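PDB 2OIW: putative 4-hydroxybenzoyl-CoA thioesterase from Geobacillus stearothermophilus, which probably hydrolyses the thioester bond of acyl-CoA substrates, though its natural substrate is not established. Local coordinates for residues 70-76 with 89-95; 39-43 with 123-127. All coordinates share one frame. Where two conformers were deposited one is given. Residue numbers count along the deposited sequence, not the author numbering.

In the fold
From the N terminus the chain forms strand 5-9, helix 27-34 and then helix 36-42, whose last turn supplies the first half of contact 2. That half waits for some eighty residues, mostly strand, until helix 121-128 arrives beside it near the C terminus. Contact 1 is nested inside this long loop: it closes the hairpin of strands 72-81 and 85-94, with only twelve residues between its segments. The two lie on opposite sides of the chain's centre, their own centres about 22 Å apart. Contact 1 belongs to the curved antiparallel sheet of the hotdog fold, contact 2 to the helices packed beside that sheet.

Contact 1: residues 70-76 with 89-95; sequences QDVTVYT and YEEIHQN
Strands 72-76 and 89-94, both extended, run antiparallel at 160° with axes 4.6 Å apart, as arms of a beta hairpin. Glu90 faces Thr76 in a non-hydrogen-bonded pair; a water links its OE1 (2.6 Å) to Thr76 OG1 (2.5 Å), and a salt bridge from OE2 to Arg35 balances its buried charge. Glu91 and Tyr75, like His93 polar enough for a partly exposed face, form a hydrogen-bonded pair, N to O 2.9 Å both ways. Ile92, beta-branched and apolar, suits the buried face: its CG1 lies 4.0 Å from Val74 CG2, its CG2 4.0 Å from Val72 CB. His93 pairs with Thr73, both N-O distances 2.9 Å. Its ring (chi1 m) receives the edge of Tyr75 (chi1 m) edge-to-face, centroids 4.7 Å apart, planes at 62°, and NE2 donates to Glu91 OE1 at 2.8 Å. Gln94, extended (t, t), donates from NE2 to Gln70 O at 2.9 Å. Helix 27-34 covers the Val72 and Ile92 face through Trp30; strand 5-9 pairs with 72-76, and strand 97-110 with 89-94.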
ATOM      1  N   GLN A  70      12.452  10.137 -10.231  0.50 19.08           N
ATOM      2  CA  GLN A  70      13.514   9.466 -10.971  0.50 18.75           C
ATOM      3  C   GLN A  70      13.192   7.974 -10.928  0.50 18.46           C
ATOM      4  O   GLN A  70      12.784   7.455  -9.878  0.50 18.20           O
ATOM      5  CB  GLN A  70      14.873   9.685 -10.289  0.50 18.43           C
ATOM      6  CG  GLN A  70      15.321  11.129 -10.093  0.50 19.52           C
ATOM      7  CD  GLN A  70      16.504  11.261  -9.119  0.50 19.47           C
ATOM      8  OE1 GLN A  70      16.328  11.407  -7.896  0.50 19.24           O
ATOM      9  NE2 GLN A  70      17.710  11.178  -9.661  0.50 20.38           N
ATOM     10  N   ASP A  71      13.394   7.270 -12.044  1.00 17.80           N
ATOM     11  CA  ASP A  71      13.161   5.812 -12.081  1.00 17.69           C
ATOM     12  C   ASP A  71      14.143   5.065 -11.175  1.00 17.17           C
ATOM     13  O   ASP A  71      15.184   5.591 -10.807  1.00 16.51           O
ATOM     14  CB  ASP A  71      13.223   5.283 -13.523  1.00 17.66           C
ATOM     15  CG  ASP A  71      11.961   5.622 -14.297  1.00 19.79           C
ATOM     16  OD1 ASP A  71      10.976   6.098 -13.664  1.00 19.57           O
ATOM     17  OD2 ASP A  71      11.944   5.399 -15.520  1.00 20.94           O
ATOM     18  N   VAL A  72      13.778   3.853 -10.795  1.00 16.64           N
ATOM     19  CA  VAL A  72      14.662   2.981 -10.017  1.00 16.42           C
ATOM     20  C   VAL A  72      14.739   1.672 -10.767  1.00 15.76           C
ATOM     21  O   VAL A  72      13.847   1.362 -11.570  1.00 15.25           O
ATOM     22  CB  VAL A  72      14.134   2.716  -8.592  1.00 17.22           C
ATOM     23  CG1 VAL A  72      13.955   4.046  -7.830  1.00 16.34           C
ATOM     24  CG2 VAL A  72      12.851   1.880  -8.615  1.00 16.02           C
ATOM     25  N   THR A  73      15.829   0.947 -10.545  1.00 15.53           N
ATOM     26  CA  THR A  73      16.030  -0.357 -11.154  1.00 16.34           C
ATOM     27  C   THR A  73      16.280  -1.386 -10.085  1.00 16.36           C
ATOM     28  O   THR A  73      17.169  -1.224  -9.243  1.00 16.00           O
ATOM     29  CB  THR A  73      17.216  -0.363 -12.140  1.00 16.66           C
ATOM     30  OG1 THR A  73      17.047   0.715 -13.060  1.00 16.18           O
ATOM     31  CG2 THR A  73      17.268  -1.660 -12.905  1.00 17.40           C
ATOM     32  N   VAL A  74      15.487  -2.451 -10.156  1.00 16.27           N
ATOM     33  CA  VAL A  74      15.613  -3.605  -9.279  1.00 16.99           C
ATOM     34  C   VAL A  74      16.376  -4.682 -10.012  1.00 17.92           C
ATOM     35  O   VAL A  74      16.024  -5.052 -11.139  1.00 17.80           O
ATOM     36  CB  VAL A  74      14.219  -4.102  -8.830  1.00 16.69           C
ATOM     37  CG1 VAL A  74      14.340  -5.173  -7.708  1.00 17.11           C
ATOM     38  CG2 VAL A  74      13.375  -2.873  -8.348  1.00 12.95           C
ATOM     39  N   TYR A  75      17.456  -5.140  -9.377  1.00 18.12           N
ATOM     40  CA  TYR A  75      18.231  -6.292  -9.831  1.00 18.04           C
ATOM     41  C   TYR A  75      17.967  -7.441  -8.889  1.00 18.56           C
ATOM     42  O   TYR A  75      18.123  -7.308  -7.673  1.00 18.16           O
ATOM     43  CB  TYR A  75      19.707  -5.978  -9.817  1.00 17.43           C
ATOM     44  CG  TYR A  75      20.067  -4.823 -10.709  1.00 19.17           C
ATOM     45  CD1 TYR A  75      20.350  -5.032 -12.069  1.00 19.40           C
ATOM     46  CD2 TYR A  75      20.145  -3.531 -10.209  1.00 17.80           C
ATOM     47  CE1 TYR A  75      20.700  -3.983 -12.898  1.00 19.52           C
ATOM     48  CE2 TYR A  75      20.481  -2.461 -11.047  1.00 19.20           C
ATOM     49  CZ  TYR A  75      20.764  -2.706 -12.379  1.00 18.12           C
ATOM     50  OH  TYR A  75      21.085  -1.680 -13.206  1.00 18.86           O
ATOM     51  N   THR A  76      17.611  -8.582  -9.460  1.00 18.59           N
ATOM     52  CA  THR A  76      17.159  -9.719  -8.681  1.00 19.05           C
ATOM     53  C   THR A  76      17.865 -10.953  -9.205  1.00 19.36           C
ATOM     54  O   THR A  76      17.796 -11.253 -10.391  1.00 18.51           O
ATOM     55  CB  THR A  76      15.625  -9.874  -8.766  1.00 19.14           C
ATOM     56  OG1 THR A  76      14.992  -8.621  -8.414  1.00 18.20           O
ATOM     57  CG2 THR A  76      15.161 -10.980  -7.802  1.00 20.25           C
ATOM     58  N   TYR A  89      19.128 -12.845  -3.851  1.00 20.18           N
ATOM     59  CA  TYR A  89      19.841 -11.623  -3.561  1.00 20.60           C
ATOM     60  C   TYR A  89      19.286 -10.522  -4.478  1.00 20.59           C
ATOM     61  O   TYR A  89      19.043 -10.772  -5.652  1.00 21.04           O
ATOM     62  CB  TYR A  89      21.368 -11.780  -3.722  1.00 21.25           C
ATOM     63  CG  TYR A  89      22.077 -10.492  -3.410  1.00 21.87           C
ATOM     64  CD1 TYR A  89      22.189 -10.045  -2.101  1.00 23.73           C
ATOM     65  CD2 TYR A  89      22.574  -9.686  -4.432  1.00 20.67           C
ATOM     66  CE1 TYR A  89      22.808  -8.834  -1.809  1.00 25.59           C
ATOM     67  CE2 TYR A  89      23.178  -8.499  -4.160  1.00 23.44           C
ATOM     68  CZ  TYR A  89      23.299  -8.071  -2.852  1.00 23.68           C
ATOM     69  OH  TYR A  89      23.906  -6.869  -2.591  1.00 25.60           O
ATOM     70  N   GLU A  90      19.088  -9.319  -3.954  1.00 19.54           N
ATOM     71  CA  GLU A  90      18.421  -8.261  -4.727  1.00 19.89           C
ATOM     72  C   GLU A  90      18.911  -6.877  -4.327  1.00 19.82           C
ATOM     73  O   GLU A  90      19.312  -6.651  -3.161  1.00 19.94           O
ATOM     74  CB  GLU A  90      16.880  -8.380  -4.591  1.00 20.22           C
ATOM     75  CG  GLU A  90      16.428  -8.608  -3.133  1.00 20.38           C
ATOM     76  CD  GLU A  90      15.164  -9.449  -2.970  1.00 24.16           C
ATOM     77  OE1 GLU A  90      14.437  -9.704  -3.977  1.00 24.91           O
ATOM     78  OE2 GLU A  90      14.892  -9.849  -1.798  1.00 23.26           O
ATOM     79  N   GLU A  91      18.888  -5.951  -5.285  1.00 18.48           N
ATOM     80  CA  GLU A  91      19.343  -4.588  -5.035  1.00 18.54           C
ATOM     81  C   GLU A  91      18.419  -3.608  -5.742  1.00 18.81           C
ATOM     82  O   GLU A  91      17.870  -3.925  -6.788  1.00 18.71           O
ATOM     83  CB  GLU A  91      20.769  -4.386  -5.570  1.00 18.73           C
ATOM     84  CG  GLU A  91      21.845  -5.067  -4.791  1.00 18.83           C
ATOM     85  CD  GLU A  91      23.229  -4.751  -5.304  1.00 21.95           C
ATOM     86  OE1 GLU A  91      23.342  -4.047  -6.343  1.00 21.55           O
ATOM     87  OE2 GLU A  91      24.208  -5.233  -4.680  1.00 20.31           O
ATOM     88  N   ILE A  92      18.240  -2.431  -5.157  1.00 18.53           N
ATOM     89  CA  ILE A  92      17.552  -1.343  -5.857  1.00 18.91           C
ATOM     90  C   ILE A  92      18.507  -0.178  -6.045  1.00 18.15           C
ATOM     91  O   ILE A  92      19.173   0.240  -5.096  1.00 17.58           O
ATOM     92  CB  ILE A  92      16.268  -0.887  -5.123  1.00 18.94           C
ATOM     93  CG1 ILE A  92      15.333  -2.071  -4.895  1.00 19.44           C
ATOM     94  CG2 ILE A  92      15.543   0.154  -5.934  1.00 16.69           C
ATOM     95  CD1 ILE A  92      14.140  -1.718  -4.072  1.00 19.44           C
ATOM     96  N   HIS A  93      18.593   0.307  -7.290  1.00 18.13           N
ATOM     97  CA  HIS A  93      19.437   1.421  -7.667  1.00 17.29           C
ATOM     98  C   HIS A  93      18.573   2.615  -8.117  1.00 17.53           C
ATOM     99  O   HIS A  93      17.453   2.452  -8.629  1.00 15.92           O
ATOM    100  CB  HIS A  93      20.382   1.050  -8.824  1.00 17.91           C
ATOM    101  CG  HIS A  93      21.358  -0.047  -8.513  1.00 18.90           C
ATOM    102  ND1 HIS A  93      22.588  -0.134  -9.125  1.00 22.51           N
ATOM    103  CD2 HIS A  93      21.283  -1.112  -7.674  1.00 19.79           C
ATOM    104  CE1 HIS A  93      23.235  -1.199  -8.676  1.00 20.82           C
ATOM    105  NE2 HIS A  93      22.462  -1.811  -7.794  1.00 18.12           N
ATOM    106  N   GLN A  94      19.111   3.812  -7.927  1.00 17.16           N
ATOM    107  CA  GLN A  94      18.510   5.040  -8.457  1.00 18.56           C
ATOM    108  C   GLN A  94      19.670   5.956  -8.822  1.00 19.09           C
ATOM    109  O   GLN A  94      20.654   6.028  -8.081  1.00 18.81           O
ATOM    110  CB  GLN A  94      17.577   5.708  -7.448  1.00 17.82           C
ATOM    111  CG  GLN A  94      16.839   6.967  -7.990  1.00 17.00           C
ATOM    112  CD  GLN A  94      15.757   7.491  -7.039  1.00 18.79           C
ATOM    113  OE1 GLN A  94      16.042   7.914  -5.916  1.00 18.51           O
ATOM    114  NE2 GLN A  94      14.502   7.472  -7.496  1.00 15.16           N
ATOM    115  N   ASN A  95      19.583   6.622  -9.973  1.00 19.56           N
ATOM    116  CA  ASN A  95      20.671   7.515 -10.395  1.00 20.00           C
ATOM    117  C   ASN A  95      22.024   6.801 -10.433  1.00 19.72           C
ATOM    118  O   ASN A  95      23.057   7.388 -10.120  1.00 19.06           O
ATOM    119  CB  ASN A  95      20.747   8.733  -9.459  1.00 20.98           C
ATOM    120  CG  ASN A  95      21.484   9.910 -10.096  1.00 23.59           C
ATOM    121  OD1 ASN A  95      21.337  10.175 -11.306  1.00 25.61           O
ATOM    122  ND2 ASN A  95      22.306  10.602  -9.300  1.00 25.10           N
TER
HETATM  123  O   HOH W   1      17.453   6.183 -11.685  1.00 25.52           O
HETATM  124  O   HOH W   2      13.928  -8.419  -6.137  1.00 13.29           O

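Contact 2: residues 39-43 with 123-127; sequences FKLFT and IRVKL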
ATOM      1  N   PHE A  39       8.712 -15.975  -9.961  1.00 20.19           N
ATOM      2  CA  PHE A  39       7.347 -16.494  -9.773  1.00 20.13           C
ATOM      3  C   PHE A  39       6.856 -17.179 -11.062  1.00 20.47           C
ATOM      4  O   PHE A  39       6.222 -18.243 -11.012  1.00 20.51           O
ATOM      5  CB  PHE A  39       6.372 -15.373  -9.354  1.00 19.99           C
ATOM      6  CG  PHE A  39       6.709 -14.732  -8.029  1.00 19.25           C
ATOM      7  CD1 PHE A  39       7.512 -15.385  -7.087  1.00 20.44           C
ATOM      8  CD2 PHE A  39       6.207 -13.481  -7.706  1.00 22.04           C
ATOM      9  CE1 PHE A  39       7.803 -14.787  -5.867  1.00 20.57           C
ATOM     10  CE2 PHE A  39       6.501 -12.879  -6.486  1.00 18.66           C
ATOM     11  CZ  PHE A  39       7.309 -13.530  -5.579  1.00 20.67           C
ATOM     12  N   LYS A  40       7.185 -16.586 -12.206  1.00 19.49           N
ATOM     13  CA  LYS A  40       6.687 -17.088 -13.477  1.00 21.10           C
ATOM     14  C   LYS A  40       7.272 -18.471 -13.807  1.00 20.45           C
ATOM     15  O   LYS A  40       6.621 -19.265 -14.489  1.00 20.35           O
ATOM     16  CB  LYS A  40       6.942 -16.076 -14.601  1.00 20.53           C
ATOM     17  CG  LYS A  40       5.999 -16.214 -15.771  1.00 23.47           C
ATOM     18  CD  LYS A  40       6.383 -15.286 -16.925  1.00 24.69           C
ATOM     19  CE  LYS A  40       5.417 -15.423 -18.097  1.00 29.74           C
ATOM     20  NZ  LYS A  40       5.212 -16.873 -18.535  1.00 33.98           N
ATOM     21  N   LEU A  41       8.469 -18.776 -13.297  1.00 19.75           N
ATOM     22  CA  LEU A  41       9.074 -20.101 -13.528  1.00 19.50           C
ATOM     23  C   LEU A  41       8.341 -21.244 -12.799  1.00 19.64           C
ATOM     24  O   LEU A  41       8.227 -22.370 -13.325  1.00 18.25           O
ATOM     25  CB  LEU A  41      10.550 -20.096 -13.168  1.00 19.48           C
ATOM     26  CG  LEU A  41      11.435 -19.218 -14.062  1.00 19.04           C
ATOM     27  CD1 LEU A  41      12.804 -19.068 -13.445  1.00 19.64           C
ATOM     28  CD2 LEU A  41      11.561 -19.781 -15.490  1.00 20.95           C
ATOM     29  N   PHE A  42       7.827 -20.923 -11.614  1.00 18.66           N
ATOM     30  CA  PHE A  42       7.032 -21.826 -10.771  1.00 19.93           C
ATOM     31  C   PHE A  42       5.554 -21.906 -11.134  1.00 20.13           C
ATOM     32  O   PHE A  42       4.935 -22.949 -10.941  1.00 20.46           O
ATOM     33  CB  PHE A  42       7.175 -21.422  -9.301  1.00 19.32           C
ATOM     34  CG  PHE A  42       8.521 -21.719  -8.757  1.00 22.37           C
ATOM     35  CD1 PHE A  42       8.819 -22.985  -8.259  1.00 23.10           C
ATOM     36  CD2 PHE A  42       9.537 -20.768  -8.818  1.00 23.87           C
ATOM     37  CE1 PHE A  42      10.097 -23.273  -7.782  1.00 22.04           C
ATOM     38  CE2 PHE A  42      10.802 -21.055  -8.343  1.00 25.62           C
ATOM     39  CZ  PHE A  42      11.079 -22.316  -7.832  1.00 22.77           C
ATOM     40  N   THR A  43       4.997 -20.799 -11.626  1.00 20.10           N
ATOM     41  CA  THR A  43       3.609 -20.728 -12.045  1.00 19.76           C
ATOM     42  C   THR A  43       3.582 -19.940 -13.348  1.00 19.63           C
ATOM     43  O   THR A  43       3.360 -18.711 -13.331  1.00 19.34           O
ATOM     44  CB  THR A  43       2.762 -20.019 -10.969  1.00 20.34           C
ATOM     45  OG1 THR A  43       3.033 -20.612  -9.690  1.00 22.47           O
ATOM     46  CG2 THR A  43       1.286 -20.136 -11.276  1.00 19.59           C
ATOM     47  N   ILE A 123      13.143 -26.427 -13.631  1.00 30.15           N
ATOM     48  CA  ILE A 123      13.254 -25.116 -12.990  1.00 29.64           C
ATOM     49  C   ILE A 123      14.686 -24.821 -12.525  1.00 28.54           C
ATOM     50  O   ILE A 123      15.168 -23.698 -12.680  1.00 27.99           O
ATOM     51  CB  ILE A 123      12.318 -25.005 -11.748  1.00 29.79           C
ATOM     52  CG1 ILE A 123      10.896 -25.439 -12.085  1.00 30.30           C
ATOM     53  CG2 ILE A 123      12.368 -23.609 -11.153  1.00 29.42           C
ATOM     54  CD1 ILE A 123      10.000 -24.335 -12.409  1.00 30.54           C
ATOM     55  N   ARG A 124      15.341 -25.825 -11.929  1.00 27.94           N
ATOM     56  CA  ARG A 124      16.714 -25.675 -11.410  1.00 26.95           C
ATOM     57  C   ARG A 124      17.659 -25.204 -12.504  1.00 27.03           C
ATOM     58  O   ARG A 124      18.444 -24.282 -12.312  1.00 25.83           O
ATOM     59  CB  ARG A 124      17.228 -27.000 -10.847  1.00 26.89           C
ATOM     60  CG  ARG A 124      16.625 -27.393  -9.528  1.00 26.42           C
ATOM     61  CD  ARG A 124      17.263 -28.670  -8.957  1.00 26.37           C
ATOM     62  NE  ARG A 124      16.435 -29.141  -7.855  1.00 26.88           N
ATOM     63  CZ  ARG A 124      16.498 -28.672  -6.612  1.00 27.09           C
ATOM     64  NH1 ARG A 124      17.399 -27.735  -6.273  1.00 24.98           N
ATOM     65  NH2 ARG A 124      15.661 -29.150  -5.701  1.00 26.42           N
ATOM     66  N   VAL A 125      17.570 -25.867 -13.656  1.00 27.22           N
ATOM     67  CA  VAL A 125      18.333 -25.477 -14.838  1.00 28.02           C
ATOM     68  C   VAL A 125      18.102 -24.005 -15.185  1.00 28.29           C
ATOM     69  O   VAL A 125      19.064 -23.250 -15.397  1.00 28.20           O
ATOM     70  CB  VAL A 125      17.966 -26.337 -16.052  1.00 27.67           C
ATOM     71  CG1 VAL A 125      18.952 -26.080 -17.199  1.00 29.52           C
ATOM     72  CG2 VAL A 125      17.942 -27.804 -15.667  1.00 27.93           C
ATOM     73  N   LYS A 126      16.832 -23.609 -15.239  1.00 28.78           N
ATOM     74  CA  LYS A 126      16.462 -22.210 -15.528  1.00 30.12           C
ATOM     75  C   LYS A 126      17.018 -21.216 -14.496  1.00 30.20           C
ATOM     76  O   LYS A 126      17.559 -20.157 -14.853  1.00 30.88           O
ATOM     77  CB  LYS A 126      14.936 -22.080 -15.636  1.00 30.31           C
ATOM     78  CG  LYS A 126      14.344 -23.011 -16.696  1.00 31.89           C
ATOM     79  CD  LYS A 126      12.948 -22.621 -17.108  1.00 33.77           C
ATOM     80  CE  LYS A 126      12.750 -22.967 -18.577  1.00 37.40           C
ATOM     81  NZ  LYS A 126      13.755 -22.262 -19.458  1.00 39.88           N
ATOM     82  N   LEU A 127      16.905 -21.587 -13.222  1.00 30.03           N
ATOM     83  CA  LEU A 127      17.409 -20.777 -12.114  1.00 29.88           C
ATOM     84  C   LEU A 127      18.932 -20.636 -12.110  1.00 29.64           C
ATOM     85  O   LEU A 127      19.444 -19.561 -11.812  1.00 27.64           O
ATOM     86  CB  LEU A 127      16.934 -21.364 -10.784  1.00 29.61           C
ATOM     87  CG  LEU A 127      15.436 -21.348 -10.463  1.00 30.90           C
ATOM     88  CD1 LEU A 127      15.119 -22.290  -9.296  1.00 30.35           C
ATOM     89  CD2 LEU A 127      14.952 -19.927 -10.181  1.00 31.32           C
TER
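Side chains alone hold the last turn of helix 36-42 against helix 121-128, and nearly all of the contact is apolar. The two backbones come nearest at Leu41 and Ile123, whose CA atoms are 6.6 Å apart, and the segments bury 275 Å² between them.

Aliphatic packing centres on Leu41, which points toward the other helix. Its CD1 rests 4.0 Å from Leu127 CD2, and its CB is 4.3 Å from Ile123 CD1. A branched leucine suits this spot because its two methyls can meet different neighbours: CD2 turns to Lys126, reaching CD at 3.6 Å. Lysine fits at this exposed margin, since its methylene chain can cover Leu41 while the chain's charged end leads away from it.

The aromatic part belongs to Phe42. Its CB sets off sideways, yet the ring swings in toward the second helix. Ile123 CG2 sits over one face in a CH-pi contact, 4.2 Å from the ring centroid and 25° off the normal, with Phe42 CZ 3.8 Å from that methyl. Leu127 CD1 also approaches CZ, at 4.3 Å. Ile123 and Leu127 are four residues apart, one helical turn linked by Leu127 N to Ile123 O at 2.8 Å, so both project on the same side and share Leu41 and Phe42.

Beneath the pair lies the sheet: Leu127 rests on Ile78 and Ile81 of strand 72-81, Phe42 on Met53 of strand 53-62, and both touch Leu86 of strand 85-94 and Ile119. The two helices thus meet over the antiparallel hotdog sheet, their shared apolar side chains continuing its hydrophobic core.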